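Local coordinates for Uly1 (Catenovulum maritimum, PDB 7DRQ), which probably cleaves the algal polysaccharide ulvan as a calcium-binding lyase of polysaccharide lyase family 24, at residues F91-T96 and R144-R149; E106-I111 and R200-T205; D291-A296 and S379-K384; T394-A399 and I409-L414. One frame throughout, in Å; residues are numbered along the deposited sequence.

All four contacts belong to one chain with a beta-propeller-type architecture built from antiparallel sheets. Interactions 1 and 2 alternate along the chain. Their centres lie about 12 Å apart and they touch, with H95 NE2 and E106 N 3.2 Å apart in a probable hydrogen bond. Interactions 3 and 4 follow in series, about 15 Å apart between centres. They share the neighbourhood of strand 372-383, where H380 CB packs 3.6 Å from F396 CD1. Interaction 1 lies about 37 Å, centre to centre, from both of these, across the middle of the chain. Interaction 1 is close to a calcium site. Interaction 3 joins two successive sheets; interaction 4 packs a loop on the following one.

Interaction 1 (F91-T96 and R144-R149); sequences FPHQHT and RKDYFR
H93 tops the guanidinium of R149 where two parts of a beta-propeller meet. One is the corner after strand 86-91. The other is the loop that leads into strand 150-152.

The ring contact comes first. H93 CE1 lies over the centre of one guanidinium face, 3.7 Å from R149 CZ. The planes are 53° apart, so the imidazole is tilted and does not stack flat. With chi1 at -175° the imidazole extends away from the backbone N and crosses the arginine chain at about a right angle. The ring nitrogens are held from outside the two segments, NE2 by D127 and ND1 by K185.

The second contact is at the guanidinium edge. T96 OG1 sits near its plane, 3.0 Å from R149 NH1. The methyl T96 CG2 packs 4.0 Å from R149 NH2. R149 NH1 hydrogen-bonds the carbonyl oxygen of D127.

Charge pairing is the third kind. R149 NH2 forms a salt bridge to D146 OD2 at 3.1 Å, and NE adds a weak bond. The same oxygen pairs with K185, a calcium-site residue, consistent with D146 and R149 lying behind the first shell of that site. A leucine in place of R149 would probably cost D146 one of its positive partners and leave the D127 carbonyl without this donor. R149 NH2 meets D146 OD2 from above the carboxylate plane, 50° out of it.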
# COMPACT_ATOMS: atom_id res chain seq x y z
N PHE A 91 3.47 9.84 -18.20
CA PHE A 91 3.44 11.11 -17.49
C PHE A 91 4.83 11.74 -17.47
O PHE A 91 5.84 11.03 -17.49
CB PHE A 91 2.93 10.92 -16.06
CG PHE A 91 1.43 10.82 -15.98
CD1 PHE A 91 0.80 9.61 -16.20
CD2 PHE A 91 0.65 11.94 -15.72
CE1 PHE A 91 -0.58 9.51 -16.16
CE2 PHE A 91 -0.74 11.85 -15.68
CZ PHE A 91 -1.35 10.64 -15.89
N PRO A 92 4.90 13.07 -17.45
CA PRO A 92 6.22 13.72 -17.49
C PRO A 92 7.08 13.42 -16.28
O PRO A 92 8.31 13.40 -16.41
CB PRO A 92 5.87 15.22 -17.56
CG PRO A 92 4.49 15.28 -18.12
CD PRO A 92 3.79 14.00 -17.70
N HIS A 93 6.49 13.19 -15.11
CA HIS A 93 7.28 13.01 -13.90
C HIS A 93 8.15 11.76 -13.98
O HIS A 93 7.70 10.70 -14.44
CB HIS A 93 6.39 12.91 -12.68
CG HIS A 93 7.16 12.85 -11.40
ND1 HIS A 93 7.78 13.96 -10.86
CD2 HIS A 93 7.44 11.82 -10.56
CE1 HIS A 93 8.38 13.62 -9.73
NE2 HIS A 93 8.20 12.33 -9.53
N GLN A 94 9.37 11.85 -13.45
CA GLN A 94 10.29 10.73 -13.38
C GLN A 94 10.62 10.46 -11.92
O GLN A 94 10.75 11.40 -11.13
CB GLN A 94 11.59 10.99 -14.15
CG GLN A 94 11.39 11.25 -15.65
CD GLN A 94 12.56 11.99 -16.25
OE1 GLN A 94 12.66 13.22 -16.12
NE2 GLN A 94 13.45 11.26 -16.91
N HIS A 95 10.75 9.18 -11.56
CA HIS A 95 11.11 8.79 -10.20
C HIS A 95 12.30 9.60 -9.71
O HIS A 95 13.35 9.63 -10.36
CB HIS A 95 11.43 7.28 -10.18
CG HIS A 95 11.82 6.74 -8.84
ND1 HIS A 95 11.10 7.00 -7.69
CD2 HIS A 95 12.84 5.93 -8.47
CE1 HIS A 95 11.67 6.38 -6.67
NE2 HIS A 95 12.73 5.73 -7.11
N THR A 96 12.15 10.27 -8.56
CA THR A 96 13.22 11.11 -8.03
C THR A 96 14.11 10.37 -7.04
O THR A 96 15.02 10.98 -6.47
CB THR A 96 12.64 12.39 -7.40
OG1 THR A 96 11.70 12.06 -6.36
CG2 THR A 96 11.94 13.22 -8.46
N ARG A 144 10.29 22.64 -3.33
CA ARG A 144 9.56 23.52 -2.42
C ARG A 144 8.07 23.54 -2.70
O ARG A 144 7.26 23.65 -1.77
CB ARG A 144 10.15 24.93 -2.49
CG ARG A 144 11.53 25.01 -1.87
CD ARG A 144 12.14 26.39 -2.06
NE ARG A 144 12.48 26.64 -3.45
CZ ARG A 144 12.87 27.82 -3.93
NH1 ARG A 144 12.96 28.86 -3.11
NH2 ARG A 144 13.16 27.96 -5.21
N LYS A 145 7.67 23.44 -3.97
CA LYS A 145 6.27 23.36 -4.38
C LYS A 145 5.97 22.04 -5.07
O LYS A 145 5.14 21.96 -5.99
CB LYS A 145 5.90 24.54 -5.29
CG LYS A 145 6.16 25.90 -4.64
CD LYS A 145 5.34 26.07 -3.38
CE LYS A 145 5.49 27.49 -2.79
NZ LYS A 145 4.76 27.62 -1.51
N ASP A 146 6.66 20.96 -4.65
CA ASP A 146 6.46 19.67 -5.29
C ASP A 146 6.61 18.52 -4.29
O ASP A 146 6.89 17.39 -4.70
CB ASP A 146 7.45 19.51 -6.45
CG ASP A 146 7.05 18.41 -7.42
OD1 ASP A 146 5.84 18.27 -7.71
OD2 ASP A 146 7.95 17.68 -7.89
N TYR A 147 6.44 18.78 -2.99
CA TYR A 147 6.65 17.77 -1.95
C TYR A 147 5.48 16.81 -1.83
O TYR A 147 5.63 15.74 -1.22
CB TYR A 147 6.89 18.44 -0.59
CG TYR A 147 5.81 19.43 -0.25
CD1 TYR A 147 4.62 19.02 0.35
CD2 TYR A 147 5.96 20.78 -0.56
CE1 TYR A 147 3.63 19.93 0.65
CE2 TYR A 147 4.97 21.69 -0.27
CZ TYR A 147 3.81 21.26 0.33
OH TYR A 147 2.82 22.16 0.63
N PHE A 148 4.33 17.18 -2.39
CA PHE A 148 3.14 16.34 -2.45
C PHE A 148 2.74 16.29 -3.92
O PHE A 148 2.71 17.32 -4.59
CB PHE A 148 1.99 16.93 -1.59
CG PHE A 148 0.73 16.11 -1.61
CD1 PHE A 148 0.58 15.04 -0.74
CD2 PHE A 148 -0.28 16.39 -2.52
CE1 PHE A 148 -0.56 14.26 -0.77
CE2 PHE A 148 -1.44 15.61 -2.56
CZ PHE A 148 -1.58 14.55 -1.68
N ARG A 149 2.46 15.08 -4.43
CA ARG A 149 2.42 14.86 -5.88
C ARG A 149 1.13 14.13 -6.27
O ARG A 149 1.03 12.91 -6.14
CB ARG A 149 3.66 14.09 -6.34
CG ARG A 149 4.95 14.88 -6.09
CD ARG A 149 6.23 14.05 -6.23
NE ARG A 149 7.37 14.96 -6.31
CZ ARG A 149 8.64 14.62 -6.16
NH1 ARG A 149 8.98 13.36 -5.90
NH2 ARG A 149 9.58 15.55 -6.27

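Interaction 2 (E106-I111 and R200-T205); sequences ETHNTI and RLTYPT
H108 reaches from a type I beta turn, E106 to N109, to the phenol end of Y203 on strand 201-208. Its CB places CG anti to the carbonyl carbon (chi1 -69°), which turns the ring toward that strand. On one side of CG, ND1 donates to E106 OE1 at 2.7 Å, with an angle of 153°. The acceptor lies in the imidazole plane. H108 N donates to the same OE1 at 3.0 Å, so one carboxylate oxygen grips both the backbone and the ring. On the other side, CD2 meets Y203 OH at 3.2 Å, edge on. It also touches T202 CG2 at 4.3 Å. At the tip, NE2 is 3.4 Å from Y203 OH. The two rings are oblique, with planes at 47°. H129 stacks on H108, and Y42 meets it edge-to-face. With an alanine in place of H108, E106 OE1 would lose its ring donor, and a gap would probably open beside the Y203 hydroxyl.

Two waters bridge the segments. One joins backbone to backbone, giving to H108 O at 2.7 Å and accepting from Y203 N at 2.9 Å. The other links T110 OG1 to P204 O.

The turn lies between strands 104-105 and 111-115. It faces the outermost strand of an antiparallel sheet, 201-208, which pairs with 214-220. P204 packs on M218 of that neighbour and on L125 of strand 122-126.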
# COMPACT_ATOMS: atom_id res chain seq x y z
N GLU A 106 13.92 3.96 -4.75
CA GLU A 106 13.26 4.22 -3.47
C GLU A 106 11.87 3.58 -3.52
O GLU A 106 10.92 4.16 -4.06
CB GLU A 106 13.24 5.73 -3.23
CG GLU A 106 12.27 6.32 -2.23
CD GLU A 106 12.39 5.80 -0.81
OE1 GLU A 106 12.07 4.62 -0.62
OE2 GLU A 106 12.72 6.58 0.12
N THR A 107 11.73 2.36 -2.98
CA THR A 107 10.48 1.62 -3.13
C THR A 107 9.36 2.13 -2.23
O THR A 107 8.23 1.63 -2.34
CB THR A 107 10.68 0.11 -2.89
OG1 THR A 107 11.43 -0.11 -1.69
CG2 THR A 107 11.42 -0.53 -4.09
N HIS A 108 9.60 3.11 -1.34
CA HIS A 108 8.47 3.77 -0.71
C HIS A 108 7.63 4.51 -1.73
O HIS A 108 6.42 4.70 -1.53
CB HIS A 108 8.92 4.78 0.35
CG HIS A 108 9.53 4.16 1.57
ND1 HIS A 108 10.87 3.84 1.64
CD2 HIS A 108 8.99 3.82 2.76
CE1 HIS A 108 11.12 3.31 2.83
NE2 HIS A 108 10.00 3.30 3.53
N ASN A 109 8.26 4.97 -2.81
CA ASN A 109 7.72 6.02 -3.66
C ASN A 109 6.85 5.46 -4.77
O ASN A 109 7.06 5.73 -5.95
CB ASN A 109 8.86 6.85 -4.23
CG ASN A 109 9.52 7.72 -3.19
OD1 ASN A 109 9.48 7.42 -2.00
ND2 ASN A 109 10.14 8.81 -3.64
N THR A 110 5.86 4.67 -4.39
CA THR A 110 5.00 3.98 -5.34
C THR A 110 4.04 4.96 -6.03
O THR A 110 3.90 6.12 -5.66
CB THR A 110 4.21 2.88 -4.63
OG1 THR A 110 3.48 3.48 -3.54
CG2 THR A 110 5.15 1.83 -4.11
N ILE A 111 3.36 4.44 -7.06
CA ILE A 111 2.31 5.16 -7.77
C ILE A 111 0.99 4.49 -7.44
O ILE A 111 0.71 3.38 -7.91
CB ILE A 111 2.53 5.15 -9.29
CG1 ILE A 111 3.97 5.56 -9.65
CG2 ILE A 111 1.48 6.04 -9.97
CD1 ILE A 111 4.43 4.93 -10.99
N ARG A 200 5.14 15.69 4.76
CA ARG A 200 5.52 14.52 5.54
C ARG A 200 4.57 13.34 5.33
O ARG A 200 4.29 12.58 6.26
CB ARG A 200 5.64 14.86 7.03
CG ARG A 200 6.73 15.87 7.33
CD ARG A 200 6.97 15.98 8.84
NE ARG A 200 8.30 16.48 9.15
CZ ARG A 200 8.58 17.77 9.37
NH1 ARG A 200 7.61 18.66 9.30
NH2 ARG A 200 9.82 18.16 9.65
N LEU A 201 4.09 13.16 4.10
CA LEU A 201 3.15 12.09 3.79
C LEU A 201 3.84 10.95 3.03
O LEU A 201 4.69 11.20 2.16
CB LEU A 201 1.97 12.62 2.98
CG LEU A 201 1.05 13.65 3.66
CD1 LEU A 201 -0.03 14.11 2.70
CD2 LEU A 201 0.43 13.06 4.92
N THR A 202 3.44 9.71 3.34
CA THR A 202 3.97 8.51 2.71
C THR A 202 2.85 7.47 2.60
O THR A 202 1.87 7.52 3.36
CB THR A 202 5.15 7.92 3.50
OG1 THR A 202 6.04 8.98 3.91
CG2 THR A 202 5.94 6.88 2.67
N TYR A 203 2.99 6.56 1.63
CA TYR A 203 2.14 5.38 1.44
C TYR A 203 0.71 5.70 1.00
O TYR A 203 -0.23 5.44 1.76
CB TYR A 203 2.05 4.54 2.71
CG TYR A 203 3.35 4.01 3.24
CD1 TYR A 203 4.14 3.16 2.49
CD2 TYR A 203 3.77 4.37 4.50
CE1 TYR A 203 5.34 2.67 3.00
CE2 TYR A 203 4.95 3.90 5.02
CZ TYR A 203 5.73 3.05 4.28
OH TYR A 203 6.90 2.60 4.83
N PRO A 204 0.50 6.23 -0.20
CA PRO A 204 -0.87 6.47 -0.67
C PRO A 204 -1.59 5.16 -0.94
O PRO A 204 -1.09 4.30 -1.68
CB PRO A 204 -0.67 7.28 -1.96
CG PRO A 204 0.68 6.80 -2.47
CD PRO A 204 1.51 6.54 -1.23
N THR A 205 -2.76 4.98 -0.32
CA THR A 205 -3.58 3.79 -0.50
C THR A 205 -5.04 4.21 -0.54
O THR A 205 -5.56 4.70 0.46
CB THR A 205 -3.35 2.77 0.62
OG1 THR A 205 -1.97 2.40 0.65
CG2 THR A 205 -4.19 1.51 0.38
O HOH W 1 4.83 6.62 -0.60
O HOH W 2 0.90 3.07 -3.26

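Interaction 3 (D291-A296 and S379-K384); sequences DGMFYA and SHTYQK
T381 OG1 is hydrogen-bonded to T392 OG1 on strand 391-393, and it also borders the selenium of M293. The contact joins two successive antiparallel sheets of the beta-propeller. Strand 290-298 belongs to one and strand 372-383 to the next. M293 and T381 are the closest backbone positions, yet their CA atoms stay 9.8 Å apart. Side chains therefore bridge the space between the sheets.

M293, present as selenomethionine, does most of the spanning. Its CG is anti to the backbone N (chi1 -176°), so the chain runs outward from its strand. A bend at the last torsion (chi3 -69°) sets the methyl beside S379. SE comes to 4.3 Å from T381 OG1. Both meetings are loose van der Waals contacts, with a soft selenium and a methyl set against two hydroxyl oxygens.

S379 and T381 direct their CB atoms toward M293, while H380 between them points the other way, as expected along a strand. H380 is bonded there to N429 and H360. The M293 side chain also packs on V327 and M328 of its own sheet. Across the interface it meets F349 and L361. L361 is a shared surface, because T381 and Y295 touch it too. The backbone of M293 is hydrogen-bonded to V327, which fixes where the long side chain starts. At the far end of that chain, M293 CE lies 4.1 Å from S379 OG.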
# COMPACT_ATOMS: atom_id res chain seq x y z
N ASP A 291 5.46 -3.04 18.29
CA ASP A 291 4.88 -3.82 19.37
C ASP A 291 3.36 -3.81 19.20
O ASP A 291 2.80 -2.95 18.52
CB ASP A 291 5.26 -3.26 20.77
CG ASP A 291 4.55 -1.95 21.10
OD1 ASP A 291 3.45 -2.01 21.68
OD2 ASP A 291 5.09 -0.86 20.78
N GLY A 292 2.71 -4.79 19.82
CA GLY A 292 1.27 -4.82 19.87
C GLY A 292 0.61 -5.18 18.56
O GLY A 292 1.27 -5.33 17.52
N MSE A 293 -0.70 -5.34 18.60
CA MSE A 293 -1.51 -5.54 17.40
C MSE A 293 -2.87 -4.91 17.69
O MSE A 293 -3.47 -5.14 18.74
CB MSE A 293 -1.63 -7.03 17.07
CG MSE A 293 -2.36 -7.32 15.79
SE MSE A 293 -2.25 -9.26 15.42
CE MSE A 293 -0.38 -9.43 14.99
N PHE A 294 -3.36 -4.10 16.76
CA PHE A 294 -4.49 -3.22 17.05
C PHE A 294 -5.48 -3.23 15.89
O PHE A 294 -5.11 -3.46 14.74
CB PHE A 294 -3.99 -1.80 17.32
CG PHE A 294 -2.91 -1.72 18.37
CD1 PHE A 294 -3.24 -1.58 19.71
CD2 PHE A 294 -1.57 -1.83 18.02
CE1 PHE A 294 -2.23 -1.53 20.69
CE2 PHE A 294 -0.57 -1.79 18.98
CZ PHE A 294 -0.91 -1.63 20.32
N TYR A 295 -6.74 -2.92 16.21
CA TYR A 295 -7.80 -2.95 15.21
C TYR A 295 -8.95 -2.08 15.69
O TYR A 295 -9.29 -2.08 16.87
CB TYR A 295 -8.29 -4.39 14.97
CG TYR A 295 -9.65 -4.54 14.31
CD1 TYR A 295 -9.78 -4.40 12.93
CD2 TYR A 295 -10.77 -4.90 15.04
CE1 TYR A 295 -11.01 -4.58 12.30
CE2 TYR A 295 -12.01 -5.06 14.44
CZ TYR A 295 -12.12 -4.90 13.07
OH TYR A 295 -13.34 -5.09 12.47
N ALA A 296 -9.55 -1.34 14.76
CA ALA A 296 -10.75 -0.58 15.06
C ALA A 296 -11.57 -0.47 13.78
O ALA A 296 -11.04 -0.60 12.68
CB ALA A 296 -10.42 0.82 15.61
N SER A 379 1.71 -15.59 13.31
CA SER A 379 0.49 -15.71 14.11
C SER A 379 -0.73 -15.42 13.25
O SER A 379 -0.69 -14.64 12.30
CB SER A 379 0.48 -14.76 15.33
OG SER A 379 0.73 -13.41 14.95
N HIS A 380 -1.83 -16.08 13.62
CA HIS A 380 -3.14 -15.87 13.03
C HIS A 380 -4.10 -15.64 14.18
O HIS A 380 -4.29 -16.53 15.02
CB HIS A 380 -3.56 -17.07 12.19
CG HIS A 380 -4.88 -16.91 11.51
ND1 HIS A 380 -5.51 -17.96 10.87
CD2 HIS A 380 -5.70 -15.84 11.36
CE1 HIS A 380 -6.65 -17.54 10.36
NE2 HIS A 380 -6.79 -16.26 10.64
N THR A 381 -4.71 -14.46 14.22
CA THR A 381 -5.68 -14.11 15.25
C THR A 381 -7.04 -13.96 14.59
O THR A 381 -7.15 -13.27 13.57
CB THR A 381 -5.28 -12.80 15.94
OG1 THR A 381 -4.04 -12.99 16.63
CG2 THR A 381 -6.35 -12.37 16.94
N TYR A 382 -8.06 -14.63 15.12
CA TYR A 382 -9.31 -14.60 14.39
C TYR A 382 -10.50 -14.72 15.33
O TYR A 382 -10.41 -15.30 16.42
CB TYR A 382 -9.37 -15.67 13.29
CG TYR A 382 -9.21 -17.09 13.77
CD1 TYR A 382 -7.95 -17.63 13.99
CD2 TYR A 382 -10.33 -17.89 14.01
CE1 TYR A 382 -7.79 -18.94 14.43
CE2 TYR A 382 -10.18 -19.20 14.45
CZ TYR A 382 -8.91 -19.72 14.65
OH TYR A 382 -8.75 -21.02 15.09
N GLN A 383 -11.61 -14.14 14.89
CA GLN A 383 -12.85 -14.12 15.66
C GLN A 383 -13.98 -14.44 14.69
O GLN A 383 -14.24 -13.67 13.76
CB GLN A 383 -13.06 -12.76 16.32
CG GLN A 383 -14.25 -12.73 17.27
CD GLN A 383 -14.63 -11.33 17.72
OE1 GLN A 383 -14.61 -10.38 16.93
NE2 GLN A 383 -14.99 -11.19 18.99
N LYS A 384 -14.63 -15.58 14.89
CA LYS A 384 -15.69 -15.99 13.98
C LYS A 384 -16.92 -15.11 14.17
O LYS A 384 -17.37 -14.88 15.30
CB LYS A 384 -16.04 -17.46 14.22
CG LYS A 384 -17.16 -17.97 13.29
CD LYS A 384 -17.28 -19.48 13.37
CE LYS A 384 -18.50 -19.96 12.59
NZ LYS A 384 -18.60 -21.44 12.58

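Interaction 4 (T394-A399 and I409-L414); sequences TDFPPA and IYIIGL
F396, P397 and A399 each touch I411, and all the contacts are apolar. F396 comes first. A chi1 of -172° carries its ring out toward I411, and the two side chains meet from opposite directions. F396 CZ lies 3.8 Å from I411 CD1, in an oblique approach. P397 follows and meets the same methyl, with its CG 3.9 Å from I411 CD1. P397 also leans on F396, its CD 3.3 Å above the ring plane toward the rim. The chain then makes an inverse gamma turn at P398, in which A399 N donates to P397 O at 2.7 Å. This turn brings A399 round to the other branch of the isoleucine. A399 CB sits 3.6 Å from I411 CG2 and 3.9 Å from I411 CG1. One isoleucine thus fills the bend, with CD1 at the ring and proline and CG2 at the alanine.

The bend lies between strands 391-393 and 403-405. Behind it, F396 packs on Y378 and H380 of strand 372-383. Strand 408-415 pairs with 403-405 and 418-425. I412 points away from the bend, onto L456 and Y458 of strand 455-462. The contact therefore ties the connecting loop between two sheets to the second of them.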
# COMPACT_ATOMS: atom_id res chain seq x y z
N THR A 394 -0.16 -19.85 16.57
CA THR A 394 1.06 -19.77 15.78
C THR A 394 1.16 -20.91 14.78
O THR A 394 2.19 -21.05 14.12
CB THR A 394 2.30 -19.75 16.69
OG1 THR A 394 2.37 -20.98 17.42
CG2 THR A 394 2.21 -18.59 17.66
N ASP A 395 0.10 -21.71 14.66
CA ASP A 395 0.04 -22.76 13.65
C ASP A 395 -0.47 -22.14 12.34
O ASP A 395 -1.60 -22.35 11.90
CB ASP A 395 -0.85 -23.90 14.14
CG ASP A 395 -0.88 -25.08 13.19
OD1 ASP A 395 -0.07 -25.11 12.23
OD2 ASP A 395 -1.71 -25.99 13.40
N PHE A 396 0.42 -21.36 11.72
CA PHE A 396 0.12 -20.56 10.55
C PHE A 396 1.35 -20.50 9.65
O PHE A 396 2.47 -20.35 10.16
CB PHE A 396 -0.32 -19.14 10.95
CG PHE A 396 -0.82 -18.31 9.81
CD1 PHE A 396 -2.06 -18.57 9.25
CD2 PHE A 396 -0.06 -17.28 9.30
CE1 PHE A 396 -2.54 -17.81 8.19
CE2 PHE A 396 -0.52 -16.51 8.24
CZ PHE A 396 -1.76 -16.78 7.68
N PRO A 397 1.19 -20.60 8.33
CA PRO A 397 2.36 -20.68 7.44
C PRO A 397 3.01 -19.32 7.28
O PRO A 397 2.46 -18.29 7.71
CB PRO A 397 1.76 -21.18 6.12
CG PRO A 397 0.38 -20.68 6.14
CD PRO A 397 -0.07 -20.80 7.58
N PRO A 398 4.19 -19.26 6.65
CA PRO A 398 4.84 -17.97 6.43
C PRO A 398 4.16 -17.11 5.38
O PRO A 398 4.74 -16.83 4.34
CB PRO A 398 6.26 -18.36 5.97
CG PRO A 398 6.42 -19.78 6.41
CD PRO A 398 5.06 -20.38 6.28
N ALA A 399 2.93 -16.68 5.64
CA ALA A 399 2.22 -15.80 4.72
C ALA A 399 2.25 -14.38 5.27
O ALA A 399 2.20 -14.19 6.48
CB ALA A 399 0.78 -16.26 4.51
N ILE A 409 -11.41 -16.63 3.41
CA ILE A 409 -10.18 -15.86 3.38
C ILE A 409 -9.15 -16.63 2.56
O ILE A 409 -9.26 -17.85 2.37
CB ILE A 409 -9.62 -15.55 4.79
CG1 ILE A 409 -9.37 -16.86 5.56
CG2 ILE A 409 -10.56 -14.61 5.54
CD1 ILE A 409 -8.70 -16.64 6.95
N TYR A 410 -8.15 -15.91 2.07
CA TYR A 410 -7.19 -16.49 1.14
C TYR A 410 -5.77 -16.06 1.47
O TYR A 410 -5.54 -14.91 1.85
CB TYR A 410 -7.47 -16.08 -0.31
CG TYR A 410 -8.82 -16.49 -0.81
CD1 TYR A 410 -9.01 -17.73 -1.42
CD2 TYR A 410 -9.91 -15.64 -0.68
CE1 TYR A 410 -10.25 -18.11 -1.89
CE2 TYR A 410 -11.16 -16.02 -1.15
CZ TYR A 410 -11.32 -17.25 -1.75
OH TYR A 410 -12.55 -17.63 -2.21
N ILE A 411 -4.83 -17.00 1.32
CA ILE A 411 -3.42 -16.71 1.18
C ILE A 411 -3.08 -16.87 -0.30
O ILE A 411 -3.46 -17.87 -0.92
CB ILE A 411 -2.56 -17.67 2.03
CG1 ILE A 411 -2.80 -17.42 3.52
CG2 ILE A 411 -1.08 -17.52 1.69
CD1 ILE A 411 -2.41 -18.62 4.38
N ILE A 412 -2.42 -15.87 -0.87
CA ILE A 412 -2.10 -15.86 -2.30
C ILE A 412 -0.63 -15.51 -2.43
O ILE A 412 -0.17 -14.51 -1.86
CB ILE A 412 -2.98 -14.86 -3.07
CG1 ILE A 412 -4.46 -15.23 -2.94
CG2 ILE A 412 -2.54 -14.78 -4.55
CD1 ILE A 412 -5.41 -14.09 -3.30
N GLY A 413 0.11 -16.31 -3.18
CA GLY A 413 1.53 -16.08 -3.23
C GLY A 413 2.17 -16.82 -4.37
O GLY A 413 1.50 -17.34 -5.26
N LEU A 414 3.50 -16.86 -4.33
CA LEU A 414 4.31 -17.53 -5.33
C LEU A 414 5.06 -18.65 -4.65
O LEU A 414 5.71 -18.44 -3.62
CB LEU A 414 5.28 -16.55 -6.00
CG LEU A 414 4.58 -15.35 -6.64
CD1 LEU A 414 5.58 -14.27 -7.10
CD2 LEU A 414 3.73 -15.81 -7.82